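Local coordinates for protein isomerase prhC (Penicillium brasilianum, PDB 5X9J) that acts as a homodimeric isomerase of the trt14 family in the biosynthesis of the fungal meroterpenoid paraherquonin, at residues T119-Q133 and W145-R159. Residues are numbered along the deposited sequence; the frame is centred on the assembly and turned at random.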
ATOM      1  N   THR B 119      19.890  -8.710   8.430  1.00 27.93           N
ATOM      2  CA  THR B 119      19.981  -9.702   7.373  1.00 27.09           C
ATOM      3  C   THR B 119      21.431  -9.851   6.942  1.00 27.75           C
ATOM      4  O   THR B 119      22.283  -9.015   7.246  1.00 28.75           O
ATOM      5  CB  THR B 119      19.147  -9.334   6.129  1.00 28.67           C
ATOM      6  OG1 THR B 119      19.844  -8.328   5.386  1.00 30.07           O
ATOM      7  CG2 THR B 119      17.738  -8.827   6.502  1.00 26.16           C
ATOM      8  N   ILE B 120      21.670 -10.898   6.157  1.00 27.71           N
ATOM      9  CA  ILE B 120      22.961 -11.113   5.511  1.00 32.34           C
ATOM     10  C   ILE B 120      23.423  -9.859   4.782  1.00 38.09           C
ATOM     11  O   ILE B 120      24.615  -9.516   4.792  1.00 35.90           O
ATOM     12  CB  ILE B 120      22.867 -12.317   4.556  1.00 33.03           C
ATOM     13  CG1 ILE B 120      22.488 -13.579   5.334  1.00 31.16           C
ATOM     14  CG2 ILE B 120      24.175 -12.497   3.781  1.00 34.47           C
ATOM     15  CD1 ILE B 120      22.377 -14.815   4.463  1.00 34.58           C
ATOM     16  N   GLY B 121      22.494  -9.154   4.143  1.00 35.43           N
ATOM     17  CA  GLY B 121      22.797  -7.940   3.416  1.00 30.02           C
ATOM     18  C   GLY B 121      22.796  -6.673   4.237  1.00 34.47           C
ATOM     19  O   GLY B 121      22.914  -5.588   3.665  1.00 38.71           O
ATOM     20  N   GLY B 122      22.669  -6.760   5.557  1.00 32.49           N
ATOM     21  CA  GLY B 122      22.646  -5.578   6.380  1.00 33.92           C
ATOM     22  C   GLY B 122      21.257  -5.291   6.911  1.00 31.81           C
ATOM     23  O   GLY B 122      20.311  -6.048   6.674  1.00 33.61           O
ATOM     24  N   PRO B 123      21.115  -4.195   7.652  1.00 33.77           N
ATOM     25  CA  PRO B 123      19.813  -3.861   8.247  1.00 33.67           C
ATOM     26  C   PRO B 123      18.739  -3.663   7.183  1.00 35.89           C
ATOM     27  O   PRO B 123      19.001  -3.173   6.082  1.00 36.70           O
ATOM     28  CB  PRO B 123      20.095  -2.564   9.009  1.00 34.11           C
ATOM     29  CG  PRO B 123      21.597  -2.585   9.240  1.00 40.04           C
ATOM     30  CD  PRO B 123      22.157  -3.220   8.011  1.00 33.48           C
ATOM     31  N   TYR B 124      17.520  -4.072   7.521  1.00 33.42           N
ATOM     32  CA  TYR B 124      16.382  -3.973   6.621  1.00 30.95           C
ATOM     33  C   TYR B 124      15.254  -3.273   7.352  1.00 32.28           C
ATOM     34  O   TYR B 124      14.951  -3.613   8.500  1.00 28.24           O
ATOM     35  CB  TYR B 124      15.928  -5.356   6.149  1.00 26.81           C
ATOM     36  CG  TYR B 124      14.717  -5.368   5.239  1.00 30.33           C
ATOM     37  CD1 TYR B 124      14.717  -4.674   4.036  1.00 25.73           C
ATOM     38  CD2 TYR B 124      13.585  -6.116   5.565  1.00 32.89           C
ATOM     39  CE1 TYR B 124      13.619  -4.710   3.183  1.00 27.99           C
ATOM     40  CE2 TYR B 124      12.475  -6.150   4.725  1.00 31.00           C
ATOM     41  CZ  TYR B 124      12.503  -5.443   3.535  1.00 30.49           C
ATOM     42  OH  TYR B 124      11.425  -5.493   2.687  1.00 29.10           O
ATOM     43  N   GLU B 125      14.645  -2.292   6.696  1.00 29.00           N
ATOM     44  CA  GLU B 125      13.464  -1.635   7.234  1.00 29.00           C
ATOM     45  C   GLU B 125      12.481  -1.423   6.098  1.00 28.99           C
ATOM     46  O   GLU B 125      12.876  -1.014   5.001  1.00 27.19           O
ATOM     47  CB  GLU B 125      13.821  -0.308   7.905  1.00 29.82           C
ATOM     48  CG  GLU B 125      14.750  -0.503   9.113  1.00 39.47           C
ATOM     49  CD  GLU B 125      15.281   0.797   9.684  1.00 51.61           C
ATOM     50  OE1 GLU B 125      15.267   1.825   8.972  1.00 56.52           O
ATOM     51  OE2 GLU B 125      15.721   0.785  10.852  1.00 61.58           O
ATOM     52  N   ASN B 126      11.213  -1.730   6.346  1.00 27.49           N
ATOM     53  CA  ASN B 126      10.186  -1.490   5.350  1.00 27.02           C
ATOM     54  C   ASN B 126       8.931  -1.020   6.068  1.00 28.78           C
ATOM     55  O   ASN B 126       8.823  -1.098   7.296  1.00 27.96           O
ATOM     56  CB  ASN B 126       9.935  -2.735   4.485  1.00 25.98           C
ATOM     57  CG  ASN B 126       9.555  -2.370   3.050  1.00 29.40           C
ATOM     58  OD1 ASN B 126       8.930  -1.347   2.833  1.00 28.12           O
ATOM     59  ND2 ASN B 126       9.934  -3.203   2.076  1.00 23.69           N
ATOM     60  N   GLU B 127       8.003  -0.478   5.282  1.00 26.98           N
ATOM     61  CA  GLU B 127       6.716  -0.011   5.763  1.00 25.84           C
ATOM     62  C   GLU B 127       5.650  -0.551   4.825  1.00 30.09           C
ATOM     63  O   GLU B 127       5.883  -0.713   3.622  1.00 26.58           O
ATOM     64  CB  GLU B 127       6.667   1.518   5.852  1.00 29.71           C
ATOM     65  CG  GLU B 127       7.601   2.074   6.947  1.00 34.47           C
ATOM     66  CD  GLU B 127       7.781   3.584   6.884  1.00 40.22           C
ATOM     67  OE1 GLU B 127       6.858   4.286   6.412  1.00 38.43           O
ATOM     68  OE2 GLU B 127       8.852   4.070   7.309  1.00 43.92           O
ATOM     69  N   ASN B 128       4.489  -0.858   5.390  1.00 25.74           N
ATOM     70  CA  ASN B 128       3.540  -1.737   4.729  1.00 27.12           C
ATOM     71  C   ASN B 128       2.129  -1.198   4.904  1.00 27.16           C
ATOM     72  O   ASN B 128       1.842  -0.416   5.813  1.00 25.05           O
ATOM     73  CB  ASN B 128       3.615  -3.173   5.301  1.00 28.71           C
ATOM     74  CG  ASN B 128       5.048  -3.741   5.298  1.00 37.24           C
ATOM     75  OD1 ASN B 128       5.392  -4.589   4.472  1.00 41.60           O
ATOM     76  ND2 ASN B 128       5.883  -3.268   6.228  1.00 35.43           N
ATOM     77  N   LEU B 129       1.242  -1.650   4.028  1.00 25.38           N
ATOM     78  CA  LEU B 129      -0.196  -1.545   4.239  1.00 25.44           C
ATOM     79  C   LEU B 129      -0.743  -2.960   4.136  1.00 23.70           C
ATOM     80  O   LEU B 129      -0.485  -3.655   3.149  1.00 23.91           O
ATOM     81  CB  LEU B 129      -0.848  -0.601   3.222  1.00 26.69           C
ATOM     82  CG  LEU B 129      -2.305  -0.136   3.465  1.00 29.25           C
ATOM     83  CD1 LEU B 129      -3.322  -1.259   3.221  1.00 27.72           C
ATOM     84  CD2 LEU B 129      -2.501   0.442   4.831  1.00 26.85           C
ATOM     85  N   VAL B 130      -1.450  -3.404   5.165  1.00 20.84           N
ATOM     86  CA  VAL B 130      -1.968  -4.764   5.217  1.00 23.01           C
ATOM     87  C   VAL B 130      -3.485  -4.680   5.245  1.00 24.70           C
ATOM     88  O   VAL B 130      -4.048  -3.883   5.998  1.00 24.75           O
ATOM     89  CB  VAL B 130      -1.446  -5.536   6.443  1.00 25.06           C
ATOM     90  CG1 VAL B 130      -2.088  -6.939   6.506  1.00 24.45           C
ATOM     91  CG2 VAL B 130       0.093  -5.655   6.396  1.00 25.15           C
ATOM     92  N   ILE B 131      -4.146  -5.493   4.429  1.00 24.15           N
ATOM     93  CA  ILE B 131      -5.584  -5.693   4.548  1.00 23.57           C
ATOM     94  C   ILE B 131      -5.818  -7.131   4.980  1.00 24.88           C
ATOM     95  O   ILE B 131      -5.282  -8.058   4.367  1.00 24.91           O
ATOM     96  CB  ILE B 131      -6.315  -5.402   3.228  1.00 26.00           C
ATOM     97  CG1 ILE B 131      -6.080  -3.954   2.789  1.00 26.61           C
ATOM     98  CG2 ILE B 131      -7.822  -5.706   3.386  1.00 23.10           C
ATOM     99  CD1 ILE B 131      -6.725  -3.620   1.413  1.00 30.86           C
ATOM    100  N   LEU B 132      -6.626  -7.321   6.014  1.00 22.81           N
ATOM    101  CA  LEU B 132      -7.025  -8.655   6.435  1.00 23.86           C
ATOM    102  C   LEU B 132      -8.507  -8.863   6.168  1.00 24.42           C
ATOM    103  O   LEU B 132      -9.326  -7.986   6.447  1.00 23.92           O
ATOM    104  CB  LEU B 132      -6.749  -8.887   7.922  1.00 22.89           C
ATOM    105  CG  LEU B 132      -5.305  -8.683   8.382  1.00 23.06           C
ATOM    106  CD1 LEU B 132      -5.205  -8.863   9.903  1.00 24.78           C
ATOM    107  CD2 LEU B 132      -4.365  -9.644   7.668  1.00 22.64           C
ATOM    108  N   GLN B 133      -8.836 -10.023   5.617  1.00 25.40           N
ATOM    109  CA  GLN B 133     -10.203 -10.516   5.581  1.00 26.61           C
ATOM    110  C   GLN B 133     -10.328 -11.518   6.717  1.00 28.07           C
ATOM    111  O   GLN B 133      -9.623 -12.529   6.733  1.00 30.37           O
ATOM    112  CB  GLN B 133     -10.536 -11.174   4.238  1.00 26.38           C
ATOM    113  CG  GLN B 133     -11.885 -11.913   4.247  1.00 29.21           C
ATOM    114  CD  GLN B 133     -13.051 -10.954   4.269  1.00 31.29           C
ATOM    115  OE1 GLN B 133     -13.278 -10.235   3.302  1.00 34.94           O
ATOM    116  NE2 GLN B 133     -13.783 -10.913   5.383  1.00 31.96           N
ATOM    117  N   TRP B 145      -3.788  -9.119   2.052  1.00 24.34           N
ATOM    118  CA  TRP B 145      -3.211  -8.312   0.984  1.00 27.81           C
ATOM    119  C   TRP B 145      -2.125  -7.449   1.600  1.00 25.71           C
ATOM    120  O   TRP B 145      -2.348  -6.828   2.645  1.00 26.16           O
ATOM    121  CB  TRP B 145      -4.273  -7.434   0.313  1.00 26.21           C
ATOM    122  CG  TRP B 145      -5.338  -8.238  -0.385  1.00 29.41           C
ATOM    123  CD1 TRP B 145      -5.433  -8.491  -1.728  1.00 26.85           C
ATOM    124  CD2 TRP B 145      -6.448  -8.912   0.234  1.00 26.40           C
ATOM    125  NE1 TRP B 145      -6.540  -9.281  -1.979  1.00 24.48           N
ATOM    126  CE2 TRP B 145      -7.180  -9.546  -0.798  1.00 31.93           C
ATOM    127  CE3 TRP B 145      -6.893  -9.039   1.554  1.00 25.64           C
ATOM    128  CZ2 TRP B 145      -8.333 -10.298  -0.546  1.00 30.56           C
ATOM    129  CZ3 TRP B 145      -8.038  -9.779   1.804  1.00 28.71           C
ATOM    130  CH2 TRP B 145      -8.748 -10.402   0.755  1.00 30.10           C
ATOM    131  N   GLU B 146      -0.960  -7.404   0.968  1.00 24.54           N
ATOM    132  CA  GLU B 146       0.140  -6.621   1.510  1.00 31.44           C
ATOM    133  C   GLU B 146       0.717  -5.695   0.456  1.00 27.76           C
ATOM    134  O   GLU B 146       1.014  -6.124  -0.661  1.00 28.93           O
ATOM    135  CB  GLU B 146       1.260  -7.510   2.064  1.00 33.68           C
ATOM    136  CG  GLU B 146       2.452  -6.669   2.530  1.00 42.23           C
ATOM    137  CD  GLU B 146       3.590  -7.467   3.173  1.00 52.18           C
ATOM    138  OE1 GLU B 146       3.856  -7.220   4.373  1.00 54.37           O
ATOM    139  OE2 GLU B 146       4.222  -8.311   2.484  1.00 54.21           O
ATOM    140  N   PHE B 147       0.881  -4.434   0.827  1.00 25.64           N
ATOM    141  CA  PHE B 147       1.666  -3.460   0.084  1.00 28.09           C
ATOM    142  C   PHE B 147       2.913  -3.135   0.882  1.00 31.24           C
ATOM    143  O   PHE B 147       2.849  -2.982   2.100  1.00 34.08           O
ATOM    144  CB  PHE B 147       0.895  -2.163  -0.130  1.00 31.64           C
ATOM    145  CG  PHE B 147      -0.251  -2.300  -1.050  1.00 33.75           C
ATOM    146  CD1 PHE B 147      -1.430  -2.887  -0.619  1.00 33.98           C
ATOM    147  CD2 PHE B 147      -0.151  -1.843  -2.354  1.00 31.70           C
ATOM    148  CE1 PHE B 147      -2.507  -3.022  -1.486  1.00 36.94           C
ATOM    149  CE2 PHE B 147      -1.211  -1.963  -3.222  1.00 36.27           C
ATOM    150  CZ  PHE B 147      -2.396  -2.558  -2.790  1.00 35.01           C
ATOM    151  N   PHE B 148       4.041  -3.012   0.204  1.00 27.40           N
ATOM    152  CA  PHE B 148       5.279  -2.681   0.887  1.00 28.24           C
ATOM    153  C   PHE B 148       6.023  -1.719  -0.014  1.00 27.78           C
ATOM    154  O   PHE B 148       5.624  -1.489  -1.155  1.00 25.99           O
ATOM    155  CB  PHE B 148       6.119  -3.941   1.175  1.00 25.83           C
ATOM    156  CG  PHE B 148       6.314  -4.799  -0.041  1.00 30.67           C
ATOM    157  CD1 PHE B 148       5.381  -5.765  -0.377  1.00 34.23           C
ATOM    158  CD2 PHE B 148       7.390  -4.590  -0.888  1.00 27.95           C
ATOM    159  CE1 PHE B 148       5.535  -6.527  -1.521  1.00 38.52           C
ATOM    160  CE2 PHE B 148       7.550  -5.338  -2.030  1.00 29.33           C
ATOM    161  CZ  PHE B 148       6.628  -6.318  -2.349  1.00 33.18           C
ATOM    162  N   ASP B 149       7.110  -1.151   0.494  1.00 24.16           N
ATOM    163  CA  ASP B 149       7.950  -0.299  -0.338  1.00 24.22           C
ATOM    164  C   ASP B 149       8.817  -1.203  -1.192  1.00 24.42           C
ATOM    165  O   ASP B 149       9.700  -1.907  -0.679  1.00 23.14           O
ATOM    166  CB  ASP B 149       8.791   0.649   0.509  1.00 26.60           C
ATOM    167  CG  ASP B 149       9.558   1.662  -0.341  1.00 26.65           C
ATOM    168  OD1 ASP B 149       9.375   2.872  -0.106  1.00 31.44           O
ATOM    169  OD2 ASP B 149      10.329   1.250  -1.237  1.00 26.50           O
ATOM    170  N   ALA B 150       8.561  -1.195  -2.498  1.00 21.48           N
ATOM    171  CA  ALA B 150       9.235  -2.126  -3.386  1.00 22.44           C
ATOM    172  C   ALA B 150      10.701  -1.764  -3.568  1.00 24.64           C
ATOM    173  O   ALA B 150      11.515  -2.637  -3.889  1.00 22.73           O
ATOM    174  CB  ALA B 150       8.521  -2.170  -4.744  1.00 23.81           C
ATOM    175  N   VAL B 151      11.056  -0.496  -3.382  1.00 23.13           N
ATOM    176  CA  VAL B 151      12.457  -0.113  -3.535  1.00 25.65           C
ATOM    177  C   VAL B 151      13.274  -0.591  -2.331  1.00 25.50           C
ATOM    178  O   VAL B 151      14.400  -1.073  -2.488  1.00 25.48           O
ATOM    179  CB  VAL B 151      12.580   1.410  -3.751  1.00 26.30           C
ATOM    180  CG1 VAL B 151      14.022   1.879  -3.522  1.00 27.53           C
ATOM    181  CG2 VAL B 151      12.117   1.784  -5.179  1.00 24.10           C
ATOM    182  N   ARG B 152      12.719  -0.466  -1.122  1.00 24.38           N
ATOM    183  CA  ARG B 152      13.347  -1.074   0.052  1.00 27.66           C
ATOM    184  C   ARG B 152      13.573  -2.560  -0.172  1.00 26.32           C
ATOM    185  O   ARG B 152      14.660  -3.083   0.088  1.00 25.73           O
ATOM    186  CB  ARG B 152      12.487  -0.853   1.296  1.00 23.09           C
ATOM    187  CG  ARG B 152      12.467   0.573   1.800  1.00 29.62           C
ATOM    188  CD  ARG B 152      13.793   0.941   2.476  1.00 32.27           C
ATOM    189  NE  ARG B 152      13.829   2.339   2.905  1.00 29.19           N
ATOM    190  CZ  ARG B 152      13.296   2.799   4.030  1.00 30.85           C
ATOM    191  NH1 ARG B 152      12.666   1.972   4.849  1.00 30.99           N
ATOM    192  NH2 ARG B 152      13.388   4.089   4.338  1.00 35.64           N
ATOM    193  N   LYS B 153      12.560  -3.256  -0.688  1.00 25.98           N
ATOM    194  CA  LYS B 153      12.719  -4.687  -0.903  1.00 25.55           C
ATOM    195  C   LYS B 153      13.716  -4.981  -2.015  1.00 30.22           C
ATOM    196  O   LYS B 153      14.532  -5.905  -1.891  1.00 26.19           O
ATOM    197  CB  LYS B 153      11.382  -5.342  -1.225  1.00 27.92           C
ATOM    198  CG  LYS B 153      11.541  -6.842  -1.350  1.00 31.72           C
ATOM    199  CD  LYS B 153      10.234  -7.540  -1.596  1.00 39.99           C
ATOM    200  CE  LYS B 153      10.386  -9.027  -1.305  1.00 41.81           C
ATOM    201  NZ  LYS B 153       9.332  -9.817  -2.013  1.00 48.45           N
ATOM    202  N   GLN B 154      13.656  -4.232  -3.122  1.00 27.74           N
ATOM    203  CA  GLN B 154      14.586  -4.502  -4.214  1.00 28.63           C
ATOM    204  C   GLN B 154      16.025  -4.225  -3.791  1.00 27.12           C
ATOM    205  O   GLN B 154      16.943  -4.939  -4.205  1.00 27.72           O
ATOM    206  CB  GLN B 154      14.234  -3.677  -5.457  1.00 30.58           C
ATOM    207  CG  GLN B 154      15.081  -4.066  -6.669  1.00 31.55           C
ATOM    208  CD  GLN B 154      14.990  -5.578  -7.006  1.00 45.19           C
ATOM    209  OE1 GLN B 154      13.897  -6.147  -7.094  1.00 47.02           O
ATOM    210  NE2 GLN B 154      16.149  -6.224  -7.180  1.00 45.40           N
ATOM    211  N   ASP B 155      16.239  -3.186  -2.982  1.00 26.11           N
ATOM    212  CA  ASP B 155      17.579  -2.894  -2.478  1.00 29.60           C
ATOM    213  C   ASP B 155      18.091  -4.034  -1.606  1.00 31.57           C
ATOM    214  O   ASP B 155      19.263  -4.414  -1.694  1.00 30.48           O
ATOM    215  CB  ASP B 155      17.588  -1.585  -1.681  1.00 29.37           C
ATOM    216  CG  ASP B 155      17.499  -0.337  -2.565  1.00 42.60           C
ATOM    217  OD1 ASP B 155      17.713  -0.445  -3.799  1.00 43.89           O
ATOM    218  OD2 ASP B 155      17.222   0.761  -2.016  1.00 45.50           O
ATOM    219  N   LEU B 156      17.223  -4.597  -0.758  1.00 29.14           N
ATOM    220  CA  LEU B 156      17.614  -5.766   0.026  1.00 29.24           C
ATOM    221  C   LEU B 156      17.999  -6.923  -0.884  1.00 31.88           C
ATOM    222  O   LEU B 156      19.049  -7.548  -0.698  1.00 30.42           O
ATOM    223  CB  LEU B 156      16.488  -6.185   0.972  1.00 27.85           C
ATOM    224  CG  LEU B 156      16.746  -7.523   1.690  1.00 29.89           C
ATOM    225  CD1 LEU B 156      17.988  -7.447   2.595  1.00 29.88           C
ATOM    226  CD2 LEU B 156      15.541  -7.960   2.491  1.00 28.74           C
ATOM    227  N   MET B 157      17.162  -7.211  -1.890  1.00 28.05           N
ATOM    228  CA  MET B 157      17.453  -8.302  -2.815  1.00 31.67           C
ATOM    229  C   MET B 157      18.774  -8.080  -3.539  1.00 31.25           C
ATOM    230  O   MET B 157      19.530  -9.033  -3.765  1.00 28.77           O
ATOM    231  CB  MET B 157      16.322  -8.463  -3.832  1.00 30.09           C
ATOM    232  CG  MET B 157      14.994  -8.821  -3.212  1.00 38.85           C
ATOM    233  SD  MET B 157      15.114 -10.360  -2.275  1.00 44.30           S
ATOM    234  CE  MET B 157      15.601 -11.470  -3.590  1.00 40.21           C
ATOM    235  N   ASN B 158      19.062  -6.836  -3.925  1.00 25.94           N
ATOM    236  CA  ASN B 158      20.342  -6.543  -4.562  1.00 31.69           C
ATOM    237  C   ASN B 158      21.505  -6.788  -3.602  1.00 32.44           C
ATOM    238  O   ASN B 158      22.534  -7.344  -3.992  1.00 34.11           O
ATOM    239  CB  ASN B 158      20.368  -5.096  -5.062  1.00 29.89           C
ATOM    240  CG  ASN B 158      19.453  -4.867  -6.260  1.00 35.45           C
ATOM    241  OD1 ASN B 158      19.040  -5.804  -6.945  1.00 33.86           O
ATOM    242  ND2 ASN B 158      19.152  -3.608  -6.523  1.00 32.14           N
ATOM    243  N   ARG B 159      21.369  -6.356  -2.345  1.00 30.64           N
ATOM    244  CA  ARG B 159      22.434  -6.582  -1.373  1.00 33.68           C
ATOM    245  C   ARG B 159      22.622  -8.070  -1.103  1.00 33.28           C
ATOM    246  O   ARG B 159      23.759  -8.543  -0.989  1.00 34.23           O
ATOM    247  CB  ARG B 159      22.135  -5.822  -0.079  1.00 32.48           C
ATOM    248  CG  ARG B 159      22.327  -4.302  -0.196  1.00 35.28           C
ATOM    249  CD  ARG B 159      22.060  -3.597   1.140  1.00 37.38           C
ATOM    250  NE  ARG B 159      20.628  -3.393   1.352  1.00 44.36           N
ATOM    251  CZ  ARG B 159      20.010  -3.419   2.535  1.00 44.62           C
ATOM    252  NH1 ARG B 159      20.685  -3.653   3.666  1.00 40.62           N
ATOM    253  NH2 ARG B 159      18.700  -3.213   2.586  1.00 35.19           N
TER
HETATM  254  O   HOH W   1      11.235   2.647   7.327  1.00 39.57           O
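Leu129 pairs with Phe147 and Ile131 with Trp145 through antiparallel backbone hydrogen bonds, until strand 145-148 gives way to helix 150-159, whose axis comes within 8.1 Å of that of strand 124-133. From there side chains take over most of the bonding between the two segments. The amide of Asn126 works in both directions at the start of the helix: OD1 accepts from Asp149 N at 3.0 Å and from Glu127 N, while ND2 donates to Asp149 O at 3.1 Å and, almost straight at 178°, to Tyr124 OH, which lies in the amide plane. Asp149 is the N-cap, its OD2 accepting from Arg152 N and also bonded to Ser65 of the second subunit. One turn beyond Arg152, Leu156 lays CD2 over the centre of the Tyr124 ring, 3.7 Å from the centroid, a CH-pi contact; Trp83 meets the same tyrosine. Arg152 NH1 reaches Glu125 O from above the carbonyl plane at 3.0 Å. Bent at chi3 (-81°), Arg159 brings NH1 to both Gly121 O and Pro123 O, linking the type I turn 119-122 with the residue after it. A leucine in place of Asn126 would probably leave Tyr124 OH without its donor and the first helical turn less firmly tied to the strand. The buried Asn126 amide thus continues the hairpin's pairing into the helix start, which Asp149 caps, while Arg152 and Arg159 hold carbonyls of 121-125.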